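Local coordinates for protein AdeR (Acinetobacter baumannii, PDB 5X5L) that binds an intercistronic DNA region through this C-terminal OmpR/PhoB-type domain and probably regulates transcription as a phosphorelay response regulator, at residues I38-D43 / K47-G52; M88-N91 / Y97-D100; T31-K36 / D70-K75. One frame throughout, in Å; residues are numbered along the deposited sequence.

Contact 1: residues I38-D43 / K47-G52; sequences ISFMID and KVFTRG. With nucleotides of chain I.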
loop_
_atom_site.group_PDB
_atom_site.type_symbol
_atom_site.label_atom_id
_atom_site.label_comp_id
_atom_site.label_asym_id
_atom_site.label_seq_id
_atom_site.Cartn_x
_atom_site.Cartn_y
_atom_site.Cartn_z
ATOM N N ILE C 38 21.546 3.187 -0.417
ATOM C CA ILE C 38 21.392 3.955 0.827
ATOM C C ILE C 38 20.826 3.122 1.985
ATOM O O ILE C 38 21.236 3.304 3.138
ATOM C CB ILE C 38 20.565 5.254 0.612
ATOM C CG1 ILE C 38 20.623 6.181 1.835
ATOM C CG2 ILE C 38 19.111 4.955 0.291
ATOM C CD1 ILE C 38 22.014 6.692 2.148
ATOM N N SER C 39 19.898 2.216 1.679
ATOM C CA SER C 39 19.300 1.339 2.691
ATOM C C SER C 39 20.268 0.245 3.156
ATOM O O SER C 39 20.187 -0.211 4.296
ATOM C CB SER C 39 18.017 0.710 2.147
ATOM O OG SER C 39 17.288 0.071 3.177
ATOM N N PHE C 40 21.166 -0.181 2.267
ATOM C CA PHE C 40 22.192 -1.184 2.579
ATOM C C PHE C 40 23.282 -0.593 3.460
ATOM O O PHE C 40 23.654 -1.182 4.477
ATOM C CB PHE C 40 22.786 -1.739 1.273
ATOM C CG PHE C 40 23.829 -2.822 1.451
ATOM C CD1 PHE C 40 23.675 -3.841 2.392
ATOM C CD2 PHE C 40 24.959 -2.844 0.625
ATOM C CE1 PHE C 40 24.649 -4.804 2.544
ATOM C CE2 PHE C 40 25.916 -3.834 0.764
ATOM C CZ PHE C 40 25.753 -4.822 1.726
ATOM N N MET C 41 23.784 0.578 3.066
ATOM C CA MET C 41 24.917 1.218 3.752
ATOM C C MET C 41 24.569 1.857 5.097
ATOM O O MET C 41 25.436 1.954 5.961
ATOM C CB MET C 41 25.581 2.250 2.839
ATOM C CG MET C 41 26.211 1.611 1.599
ATOM S SD MET C 41 27.451 2.626 0.777
ATOM C CE MET C 41 26.338 3.863 0.179
ATOM N N ILE C 42 23.315 2.276 5.284
ATOM C CA ILE C 42 22.883 2.870 6.557
ATOM C C ILE C 42 22.865 1.874 7.735
ATOM O O ILE C 42 22.867 2.290 8.892
ATOM C CB ILE C 42 21.511 3.582 6.406
ATOM C CG1 ILE C 42 21.264 4.603 7.519
ATOM C CG2 ILE C 42 20.378 2.586 6.368
ATOM C CD1 ILE C 42 20.221 5.646 7.151
ATOM N N ASP C 43 22.844 0.577 7.439
ATOM C CA ASP C 43 22.952 -0.474 8.469
ATOM C C ASP C 43 24.280 -0.395 9.204
ATOM O O ASP C 43 24.312 -0.483 10.430
ATOM C CB ASP C 43 22.828 -1.871 7.849
ATOM C CG ASP C 43 21.461 -2.124 7.230
ATOM O OD1 ASP C 43 20.424 -1.764 7.848
ATOM O OD2 ASP C 43 21.431 -2.702 6.122
ATOM N N LYS C 47 31.130 1.572 7.949
ATOM C CA LYS C 47 31.800 0.497 7.219
ATOM C C LYS C 47 32.129 0.903 5.791
ATOM O O LYS C 47 31.338 1.578 5.130
ATOM C CB LYS C 47 30.924 -0.753 7.191
ATOM C CG LYS C 47 31.584 -1.953 6.536
ATOM C CD LYS C 47 30.596 -3.098 6.369
ATOM C CE LYS C 47 31.174 -4.201 5.501
ATOM N NZ LYS C 47 31.055 -3.936 4.063
ATOM N N VAL C 48 33.297 0.471 5.329
ATOM C CA VAL C 48 33.678 0.582 3.922
ATOM C C VAL C 48 33.109 -0.625 3.192
ATOM O O VAL C 48 33.510 -1.758 3.468
ATOM C CB VAL C 48 35.216 0.600 3.734
ATOM C CG1 VAL C 48 35.575 0.674 2.251
ATOM C CG2 VAL C 48 35.836 1.746 4.510
ATOM N N PHE C 49 32.177 -0.378 2.277
ATOM C CA PHE C 49 31.644 -1.423 1.402
ATOM C C PHE C 49 32.451 -1.435 0.127
ATOM O O PHE C 49 32.736 -0.378 -0.423
ATOM C CB PHE C 49 30.174 -1.156 1.081
ATOM C CG PHE C 49 29.284 -1.249 2.282
ATOM C CD1 PHE C 49 29.124 -0.170 3.144
ATOM C CD2 PHE C 49 28.634 -2.431 2.573
ATOM C CE1 PHE C 49 28.317 -0.259 4.256
ATOM C CE2 PHE C 49 27.818 -2.535 3.694
ATOM C CZ PHE C 49 27.655 -1.439 4.536
ATOM N N THR C 50 32.827 -2.618 -0.344
ATOM C CA THR C 50 33.523 -2.735 -1.626
ATOM C C THR C 50 32.504 -2.591 -2.760
ATOM O O THR C 50 31.291 -2.629 -2.550
ATOM C CB THR C 50 34.254 -4.090 -1.780
ATOM O OG1 THR C 50 33.323 -5.178 -1.651
ATOM C CG2 THR C 50 35.292 -4.274 -0.710
ATOM N N ARG C 51 33.016 -2.410 -3.966
ATOM C CA ARG C 51 32.177 -2.319 -5.156
ATOM C C ARG C 51 31.475 -3.648 -5.412
ATOM O O ARG C 51 30.318 -3.660 -5.817
ATOM C CB ARG C 51 32.995 -1.884 -6.375
ATOM C CG ARG C 51 33.508 -0.462 -6.256
ATOM C CD ARG C 51 34.515 -0.102 -7.325
ATOM N NE ARG C 51 34.734 1.328 -7.419
ATOM C CZ ARG C 51 35.536 2.052 -6.638
ATOM N NH1 ARG C 51 36.236 1.493 -5.661
ATOM N NH2 ARG C 51 35.631 3.366 -6.839
ATOM N N GLY C 52 32.174 -4.750 -5.159
ATOM C CA GLY C 52 31.602 -6.090 -5.265
ATOM C C GLY C 52 30.414 -6.321 -4.346
ATOM O O GLY C 52 29.432 -6.962 -4.749
ATOM P P DG I 5 39.240 4.045 -6.884
ATOM O OP1 DG I 5 38.766 3.659 -5.534
ATOM O OP2 DG I 5 39.055 3.109 -8.023
ATOM O "O5'" DG I 5 38.584 5.461 -7.184
ATOM C "C5'" DG I 5 38.795 6.559 -6.278
ATOM C "C4'" DG I 5 37.887 7.723 -6.601
ATOM O "O4'" DG I 5 38.302 8.308 -7.856
ATOM C "C3'" DG I 5 36.392 7.417 -6.755
ATOM O "O3'" DG I 5 35.663 8.484 -6.132
ATOM C "C2'" DG I 5 36.215 7.313 -8.261
ATOM C "C1'" DG I 5 37.215 8.332 -8.769
ATOM N N9 DG I 5 37.755 8.083 -10.102
ATOM C C8 DG I 5 38.350 6.937 -10.578
ATOM N N7 DG I 5 38.755 7.043 -11.816
ATOM C C5 DG I 5 38.432 8.345 -12.170
ATOM C C6 DG I 5 38.640 9.046 -13.387
ATOM O O6 DG I 5 39.164 8.640 -14.434
ATOM N N1 DG I 5 38.154 10.349 -13.314
ATOM C C2 DG I 5 37.553 10.908 -12.208
ATOM N N2 DG I 5 37.153 12.184 -12.328
ATOM N N3 DG I 5 37.360 10.267 -11.067
ATOM C C4 DG I 5 37.823 9.001 -11.118
#
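F49 fits against the C-terminal part of helix 32-41, where F40 and M41 receive different parts of its ring. The contact joins that helix to the short strand 48-50, which leads into helix 51-58 of the winged helix-turn-helix domain. M41 comes over one face: its CG is 3.7 Å from F49 CD1 and lies 28° off the ring normal about the centroid, a CH-pi contact. The sulfur follows at a slant, M41 SD standing 4.9 Å from the F49 ring centroid, an oblique Met-aromatic approach. On the opposite face K47 lays its aliphatic CD. F40 meets the CD2-CE2 side of F49, with the two planes 55° apart and F40 CE2 3.6 Å from F49 CD2. The first torsion of F40 (chi1 -178°) sets CG anti to the backbone N and carries the ring across to F49. F40 also stacks on H57, and L54 of helix 51-58 touches all three residues. Just after F49, R51 forms a salt bridge with D70 and a weak bond from NH1 to OP1 of DG5 of chain I. The F40, M41 and F49 packing is apolar: large polarisable groups suit this buried place, and their cohesion rests on shape and dispersion.

Contact 2: residues M88-N91 / Y97-D100; sequences MLIN and YRLD. With nucleotides of chain I.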
loop_
_atom_site.group_PDB
_atom_site.type_symbol
_atom_site.label_atom_id
_atom_site.label_comp_id
_atom_site.label_asym_id
_atom_site.label_seq_id
_atom_site.Cartn_x
_atom_site.Cartn_y
_atom_site.Cartn_z
ATOM N N MET C 88 28.419 13.018 2.915
ATOM C CA MET C 88 28.052 11.609 2.853
ATOM C C MET C 88 28.714 10.942 1.650
ATOM O O MET C 88 29.216 11.596 0.773
ATOM C CB MET C 88 26.527 11.464 2.746
ATOM C CG MET C 88 25.747 11.917 3.947
ATOM S SD MET C 88 25.683 10.862 5.391
ATOM C CE MET C 88 24.630 11.888 6.402
ATOM N N LEU C 89 28.631 9.623 1.547
ATOM C CA LEU C 89 29.156 8.853 0.399
ATOM C C LEU C 89 30.627 9.066 0.034
ATOM O O LEU C 89 30.973 9.235 -1.138
ATOM C CB LEU C 89 28.240 8.985 -0.833
ATOM C CG LEU C 89 26.874 8.288 -0.653
ATOM C CD1 LEU C 89 25.955 8.600 -1.812
ATOM C CD2 LEU C 89 27.027 6.788 -0.595
ATOM N N ILE C 90 31.492 9.042 1.040
ATOM C CA ILE C 90 32.945 9.194 0.840
ATOM C C ILE C 90 33.550 7.946 0.208
ATOM O O ILE C 90 33.338 6.838 0.675
ATOM C CB ILE C 90 33.669 9.536 2.167
ATOM C CG1 ILE C 90 33.370 11.007 2.513
ATOM C CG2 ILE C 90 35.161 9.422 2.047
ATOM C CD1 ILE C 90 32.109 11.230 3.238
ATOM N N ASN C 91 34.339 8.170 -0.825
ATOM C CA ASN C 91 35.105 7.109 -1.475
ATOM C C ASN C 91 36.327 6.811 -0.599
ATOM O O ASN C 91 36.925 7.728 -0.045
ATOM C CB ASN C 91 35.516 7.521 -2.896
ATOM C CG ASN C 91 36.823 6.882 -3.342
ATOM O OD1 ASN C 91 37.875 7.493 -3.221
ATOM N ND2 ASN C 91 36.799 5.575 -3.630
ATOM N N TYR C 97 33.455 2.424 -0.856
ATOM C CA TYR C 97 32.700 3.570 -0.359
ATOM C C TYR C 97 32.186 3.395 1.052
ATOM O O TYR C 97 31.991 2.272 1.534
ATOM C CB TYR C 97 31.501 3.873 -1.253
ATOM C CG TYR C 97 31.867 4.209 -2.668
ATOM C CD1 TYR C 97 31.971 3.211 -3.614
ATOM C CD2 TYR C 97 32.135 5.530 -3.051
ATOM C CE1 TYR C 97 32.313 3.496 -4.924
ATOM C CE2 TYR C 97 32.473 5.837 -4.345
ATOM C CZ TYR C 97 32.552 4.800 -5.302
ATOM O OH TYR C 97 32.856 5.079 -6.605
ATOM N N ARG C 98 31.930 4.537 1.681
ATOM C CA ARG C 98 31.575 4.620 3.096
ATOM C C ARG C 98 30.556 5.727 3.231
ATOM O O ARG C 98 30.612 6.746 2.527
ATOM C CB ARG C 98 32.864 4.920 3.927
ATOM C CG ARG C 98 33.047 6.205 4.712
ATOM C CD ARG C 98 34.538 6.284 5.059
ATOM N NE ARG C 98 34.832 5.193 5.961
ATOM C CZ ARG C 98 36.012 4.718 6.333
ATOM N NH1 ARG C 98 37.140 5.279 5.926
ATOM N NH2 ARG C 98 36.071 3.653 7.146
ATOM N N LEU C 99 29.621 5.608 4.153
ATOM C CA LEU C 99 28.736 6.767 4.524
ATOM C C LEU C 99 29.611 7.670 5.397
ATOM O O LEU C 99 30.585 7.171 5.975
ATOM C CB LEU C 99 27.456 6.326 5.234
ATOM C CG LEU C 99 26.037 6.482 4.630
ATOM C CD1 LEU C 99 25.086 6.775 5.763
ATOM C CD2 LEU C 99 25.949 7.527 3.527
ATOM N N ASP C 100 29.216 8.903 5.651
ATOM C CA ASP C 100 30.037 9.867 6.403
ATOM C C ASP C 100 31.100 9.284 7.348
ATOM O O ASP C 100 30.790 8.362 8.036
ATOM C CB ASP C 100 29.152 10.936 7.176
ATOM C CG ASP C 100 28.179 10.328 8.195
ATOM O OD1 ASP C 100 27.676 9.284 7.788
ATOM O OD2 ASP C 100 28.116 10.721 9.404
ATOM P P DG I 5 39.240 4.045 -6.884
ATOM O OP1 DG I 5 38.766 3.659 -5.534
ATOM O OP2 DG I 5 39.055 3.109 -8.023
ATOM O "O5'" DG I 5 38.584 5.461 -7.184
ATOM C "C5'" DG I 5 38.795 6.559 -6.278
ATOM C "C4'" DG I 5 37.887 7.723 -6.601
ATOM O "O4'" DG I 5 38.302 8.308 -7.856
ATOM C "C3'" DG I 5 36.392 7.417 -6.755
ATOM O "O3'" DG I 5 35.663 8.484 -6.132
ATOM C "C2'" DG I 5 36.215 7.313 -8.261
ATOM C "C1'" DG I 5 37.215 8.332 -8.769
ATOM N N9 DG I 5 37.755 8.083 -10.102
ATOM C C8 DG I 5 38.350 6.937 -10.578
ATOM N N7 DG I 5 38.755 7.043 -11.816
ATOM C C5 DG I 5 38.432 8.345 -12.170
ATOM C C6 DG I 5 38.640 9.046 -13.387
ATOM O O6 DG I 5 39.164 8.640 -14.434
ATOM N N1 DG I 5 38.154 10.349 -13.314
ATOM C C2 DG I 5 37.553 10.908 -12.208
ATOM N N2 DG I 5 37.153 12.184 -12.328
ATOM N N3 DG I 5 37.360 10.267 -11.067
ATOM C C4 DG I 5 37.823 9.001 -11.118
ATOM P P DT I 6 34.086 8.641 -6.324
ATOM O OP1 DT I 6 33.516 9.224 -5.086
ATOM O OP2 DT I 6 33.549 7.367 -6.840
ATOM O "O5'" DT I 6 33.981 9.749 -7.458
ATOM C "C5'" DT I 6 34.409 11.093 -7.202
ATOM C "C4'" DT I 6 33.910 12.012 -8.289
ATOM O "O4'" DT I 6 34.492 11.635 -9.558
ATOM C "C3'" DT I 6 32.400 11.998 -8.487
ATOM O "O3'" DT I 6 31.951 13.356 -8.469
ATOM C "C2'" DT I 6 32.211 11.278 -9.812
ATOM C "C1'" DT I 6 33.494 11.566 -10.560
ATOM N N1 DT I 6 33.949 10.571 -11.570
ATOM C C2 DT I 6 34.200 10.994 -12.862
ATOM O O2 DT I 6 33.996 12.134 -13.247
ATOM N N3 DT I 6 34.683 10.020 -13.699
ATOM C C4 DT I 6 34.953 8.705 -13.383
ATOM O O4 DT I 6 35.384 7.947 -14.247
ATOM C C5 DT I 6 34.683 8.332 -12.012
ATOM C C7 DT I 6 34.934 6.918 -11.586
ATOM C C6 DT I 6 34.211 9.273 -11.182
#
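I90 and R98 face each other in the C-terminal beta hairpin, the wing of the winged helix-turn-helix fold of OmpR/PhoB-type domains. The backbone sets the register. I90 and R98 form the antiparallel hydrogen-bonded pair, with R98 N donating to I90 O at 2.9 Å, and N91 with Y97 is the non-hydrogen-bonded pair that follows. The same carbonyl is approached by Y97 CA, 3.5 Å from I90 O. At the other end L89 CA lies 3.3 Å from R98 O, a CA-H...O contact made where L89 adopts a left-handed backbone conformation (phi 54°, psi 47°) and the strand gives way to loop.

Apolar packing fills the loop end. M88 SD touches L99 CD2 at 3.8 Å, and the flexible thioether runs beside D100 in the same direction; M88 SD is 3.5 Å from D100 OD1, while D100 OD2 is hydrogen-bonded to Y5 OH. L89 and L99 meet through their CD2 methyls, and L89 also packs on L76 and L80 of helix 66-81, so L89 joins the wing to that helix. Toward the hairpin turn, Y97 CD2 lies 3.7 Å from N91 CA.

Polar contacts with the DNA come from N91 and Y97, which share the face of the hairpin that meets the backbone of chain I. The long phenol of Y97 suits a reach from the buried side of the sheet to a phosphate: its OH lies beside OP2 of DT6, at a modelled distance too short to be trusted. N91, an uncharged amide, lies against the sugar of DG5. With its CG anti to the backbone N (chi1 150°), ND2 is left 3.3 Å from OP1 of DG5, a weak hydrogen bond, and it makes a second weak one to G96 O.

Contact 3: residues T31-K36 / D70-K75; sequences TLTEYK and DSHVSK. With nucleotides of chain J; nucleotides of chain I.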
loop_
_atom_site.group_PDB
_atom_site.type_symbol
_atom_site.label_atom_id
_atom_site.label_comp_id
_atom_site.label_asym_id
_atom_site.label_seq_id
_atom_site.Cartn_x
_atom_site.Cartn_y
_atom_site.Cartn_z
ATOM N N THR C 31 15.976 6.140 -7.348
ATOM C CA THR C 31 15.757 4.990 -8.198
ATOM C C THR C 31 15.795 3.758 -7.274
ATOM O O THR C 31 16.198 3.870 -6.117
ATOM C CB THR C 31 16.867 4.869 -9.272
ATOM O OG1 THR C 31 18.052 4.367 -8.672
ATOM C CG2 THR C 31 17.132 6.174 -10.030
ATOM N N LEU C 32 15.381 2.597 -7.777
ATOM C CA LEU C 32 15.425 1.357 -6.995
ATOM C C LEU C 32 16.847 0.993 -6.582
ATOM O O LEU C 32 17.082 0.686 -5.415
ATOM C CB LEU C 32 14.796 0.190 -7.759
ATOM C CG LEU C 32 14.685 -1.137 -6.992
ATOM C CD1 LEU C 32 13.760 -1.004 -5.791
ATOM C CD2 LEU C 32 14.166 -2.236 -7.901
ATOM N N THR C 33 17.784 1.016 -7.532
ATOM C CA THR C 33 19.200 0.794 -7.225
ATOM C C THR C 33 19.692 1.754 -6.145
ATOM O O THR C 33 20.279 1.334 -5.158
ATOM C CB THR C 33 20.088 0.943 -8.477
ATOM O OG1 THR C 33 19.623 0.021 -9.460
ATOM C CG2 THR C 33 21.543 0.645 -8.140
ATOM N N GLU C 34 19.424 3.042 -6.350
ATOM C CA GLU C 34 19.791 4.103 -5.399
ATOM C C GLU C 34 19.188 3.878 -4.003
ATOM O O GLU C 34 19.857 4.090 -2.996
ATOM C CB GLU C 34 19.393 5.475 -5.946
ATOM C CG GLU C 34 20.238 5.942 -7.131
ATOM C CD GLU C 34 19.628 7.098 -7.935
ATOM O OE1 GLU C 34 18.582 7.659 -7.535
ATOM O OE2 GLU C 34 20.207 7.451 -8.986
ATOM N N TYR C 35 17.931 3.447 -3.946
ATOM C CA TYR C 35 17.281 3.115 -2.670
ATOM C C TYR C 35 18.007 1.967 -1.961
ATOM O O TYR C 35 18.222 2.017 -0.756
ATOM C CB TYR C 35 15.807 2.728 -2.882
ATOM C CG TYR C 35 15.117 2.303 -1.609
ATOM C CD1 TYR C 35 14.511 3.253 -0.787
ATOM C CD2 TYR C 35 15.074 0.969 -1.218
ATOM C CE1 TYR C 35 13.865 2.882 0.391
ATOM C CE2 TYR C 35 14.439 0.593 -0.043
ATOM C CZ TYR C 35 13.834 1.555 0.756
ATOM O OH TYR C 35 13.200 1.174 1.922
ATOM N N LYS C 36 18.352 0.930 -2.714
ATOM C CA LYS C 36 19.043 -0.237 -2.157
ATOM C C LYS C 36 20.412 0.136 -1.582
ATOM O O LYS C 36 20.765 -0.313 -0.503
ATOM C CB LYS C 36 19.202 -1.348 -3.203
ATOM C CG LYS C 36 17.909 -2.064 -3.545
ATOM C CD LYS C 36 18.144 -3.341 -4.340
ATOM C CE LYS C 36 16.779 -3.769 -4.895
ATOM N NZ LYS C 36 16.782 -5.084 -5.584
ATOM N N ASP C 70 30.137 2.894 -9.258
ATOM C CA ASP C 70 30.552 4.274 -9.002
ATOM C C ASP C 70 29.491 5.257 -9.497
ATOM O O ASP C 70 29.141 6.203 -8.782
ATOM C CB ASP C 70 31.905 4.630 -9.660
ATOM C CG ASP C 70 33.046 3.715 -9.259
ATOM O OD1 ASP C 70 32.807 2.701 -8.562
ATOM O OD2 ASP C 70 34.199 4.023 -9.637
ATOM N N SER C 71 28.957 5.001 -10.691
ATOM C CA SER C 71 27.964 5.900 -11.279
ATOM C C SER C 71 26.655 5.909 -10.491
ATOM O O SER C 71 26.053 6.972 -10.325
ATOM C CB SER C 71 27.695 5.545 -12.744
ATOM O OG SER C 71 27.211 6.662 -13.459
ATOM N N HIS C 72 26.218 4.748 -9.990
ATOM C CA HIS C 72 25.025 4.713 -9.138
ATOM C C HIS C 72 25.228 5.511 -7.860
ATOM O O HIS C 72 24.316 6.202 -7.409
ATOM C CB HIS C 72 24.580 3.293 -8.781
ATOM C CG HIS C 72 23.932 2.553 -9.910
ATOM N ND1 HIS C 72 22.647 2.825 -10.343
ATOM C CD2 HIS C 72 24.373 1.526 -10.665
ATOM C CE1 HIS C 72 22.342 2.014 -11.336
ATOM N NE2 HIS C 72 23.372 1.215 -11.551
ATOM N N VAL C 73 26.430 5.407 -7.288
ATOM C CA VAL C 73 26.776 6.114 -6.054
ATOM C C VAL C 73 26.841 7.607 -6.325
ATOM O O VAL C 73 26.345 8.390 -5.519
ATOM C CB VAL C 73 28.106 5.593 -5.452
ATOM C CG1 VAL C 73 28.571 6.439 -4.274
ATOM C CG2 VAL C 73 27.956 4.134 -5.012
ATOM N N SER C 74 27.432 7.993 -7.459
ATOM C CA SER C 74 27.494 9.396 -7.886
ATOM C C SER C 74 26.112 10.026 -7.978
ATOM O O SER C 74 25.868 11.094 -7.404
ATOM C CB SER C 74 28.180 9.519 -9.244
ATOM O OG SER C 74 28.207 10.871 -9.663
ATOM N N LYS C 75 25.213 9.345 -8.698
ATOM C CA LYS C 75 23.849 9.835 -8.899
ATOM C C LYS C 75 23.091 9.968 -7.588
ATOM O O LYS C 75 22.354 10.948 -7.399
ATOM C CB LYS C 75 23.082 8.943 -9.881
ATOM C CG LYS C 75 23.581 9.068 -11.297
ATOM C CD LYS C 75 22.943 8.041 -12.220
ATOM C CE LYS C 75 23.353 8.273 -13.651
ATOM N NZ LYS C 75 24.623 7.600 -14.084
ATOM P P DT J 15 18.099 1.957 -11.510
ATOM O OP1 DT J 15 17.564 1.390 -10.251
ATOM O OP2 DT J 15 18.778 3.276 -11.486
ATOM O "O5'" DT J 15 19.059 0.866 -12.158
ATOM C "C5'" DT J 15 18.524 -0.267 -12.862
ATOM C "C4'" DT J 15 19.356 -0.514 -14.096
ATOM O "O4'" DT J 15 19.148 0.544 -15.057
ATOM C "C3'" DT J 15 20.858 -0.538 -13.813
ATOM O "O3'" DT J 15 21.395 -1.814 -14.147
ATOM C "C2'" DT J 15 21.429 0.561 -14.691
ATOM C "C1'" DT J 15 20.363 0.748 -15.747
ATOM N N1 DT J 15 20.302 2.082 -16.391
ATOM C C2 DT J 15 20.472 2.176 -17.755
ATOM O O2 DT J 15 20.710 1.214 -18.466
ATOM N N3 DT J 15 20.360 3.450 -18.261
ATOM C C4 DT J 15 20.101 4.609 -17.553
ATOM O O4 DT J 15 20.028 5.683 -18.144
ATOM C C5 DT J 15 19.924 4.435 -16.127
ATOM C C7 DT J 15 19.648 5.635 -15.276
ATOM C C6 DT J 15 20.030 3.197 -15.626
ATOM P P DG I 7 30.390 13.711 -8.402
ATOM O OP1 DG I 7 30.243 14.995 -7.670
ATOM O OP2 DG I 7 29.645 12.505 -7.939
ATOM O "O5'" DG I 7 30.007 13.944 -9.928
ATOM C "C5'" DG I 7 30.780 14.794 -10.793
ATOM C "C4'" DG I 7 30.273 14.698 -12.214
ATOM O "O4'" DG I 7 30.907 13.582 -12.884
ATOM C "C3'" DG I 7 28.765 14.468 -12.349
ATOM O "O3'" DG I 7 28.215 15.236 -13.421
ATOM C "C2'" DG I 7 28.654 12.993 -12.683
ATOM C "C1'" DG I 7 29.916 12.763 -13.490
ATOM N N9 DG I 7 30.419 11.390 -13.523
ATOM C C8 DG I 7 30.418 10.464 -12.507
ATOM N N7 DG I 7 30.963 9.326 -12.849
ATOM C C5 DG I 7 31.328 9.507 -14.174
ATOM C C6 DG I 7 31.953 8.616 -15.081
ATOM O O6 DG I 7 32.332 7.457 -14.882
ATOM N N1 DG I 7 32.139 9.204 -16.329
ATOM C C2 DG I 7 31.780 10.489 -16.658
ATOM N N2 DG I 7 32.061 10.879 -17.910
ATOM N N3 DG I 7 31.198 11.330 -15.819
ATOM C C4 DG I 7 31.000 10.777 -14.605
ATOM P P DC J 16 22.794 -2.252 -13.562
ATOM O OP1 DC J 16 22.762 -3.720 -13.333
ATOM O OP2 DC J 16 23.130 -1.334 -12.450
ATOM O "O5'" DC J 16 23.783 -1.951 -14.763
ATOM C "C5'" DC J 16 23.643 -2.641 -16.011
ATOM C "C4'" DC J 16 24.299 -1.825 -17.097
ATOM O "O4'" DC J 16 23.718 -0.510 -17.110
ATOM C "C3'" DC J 16 25.794 -1.610 -16.881
ATOM O "O3'" DC J 16 26.529 -2.543 -17.676
ATOM C "C2'" DC J 16 26.022 -0.145 -17.236
ATOM C "C1'" DC J 16 24.663 0.379 -17.666
ATOM N N1 DC J 16 24.316 1.740 -17.216
ATOM C C2 DC J 16 24.114 2.736 -18.175
ATOM O O2 DC J 16 24.290 2.461 -19.370
ATOM N N3 DC J 16 23.754 3.978 -17.774
ATOM C C4 DC J 16 23.591 4.238 -16.474
ATOM N N4 DC J 16 23.244 5.477 -16.122
ATOM C C5 DC J 16 23.783 3.239 -15.477
ATOM C C6 DC J 16 24.135 2.015 -15.889
#
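The methyl group of T33 sits on the face of the H72 imidazole while the polar atoms of both residues hold consecutive phosphates of one DNA strand. T33 CG2 is 3.5 Å from the H72 ring centroid and 18° off its normal, a CH-pi contact in which the two side chains cross at about a right angle. Threonine suits this place because its branches divide the work: with OG1 anti to the carbonyl carbon (chi1 -57°), CG2 is anti to the backbone N and covers the ring, and OG1 faces the phosphate of DT15 of chain J. That phosphate is also bound by T33 N, 2.8 Å from OP1, and by T31 OG1, which donates to OP2. The donors gather at the start of helix 32-41, where the helix dipole would favour an anion. Histidine offers a flat face to the methyl and a donor at its rim, so NE2 reaches OP2 of DC16 of chain J at 2.7 Å.

A capping box closes the same helix end: E34 N donates to T31 OG1 at 3.0 Å, and T31 N returns a bond to E34 OE1. The extended E34 side chain also brings OE2 to within 3.4 Å of K75 CB, while OE1 pairs with K79. K75 itself continues to a guanine O6, as expected of the recognition helix, and S74 OG binds a phosphate of chain I. The axes of helices 32-36 and 70-75 pass 9.6 Å apart at -85°, nearly perpendicular, and from the 70-75 helix D70 and V73 also rest on Y97 of strand 96-98.

All three contacts belong to one winged-helix domain, and each of them has residues at the DNA. Contacts 1 and 2, with centres about 9 Å apart, share a sheet: F49 N lies 2.8 Å from Y97 O, a probable hydrogen bond between neighbouring strands, and M41 packs on L89. Contact 3, centred about 12 Å from contact 1 and 13 Å from contact 2, starts from the same helix 32-41 as contact 1. D70 ties it to both, through a salt bridge from OD1 to R51 NE (2.6 Å) and a probable hydrogen bond to Y97 OH (3.1 Å). R51, N91 and Y97 approach phosphates of chain I, while T31, T33 and H72 hold those of chain J.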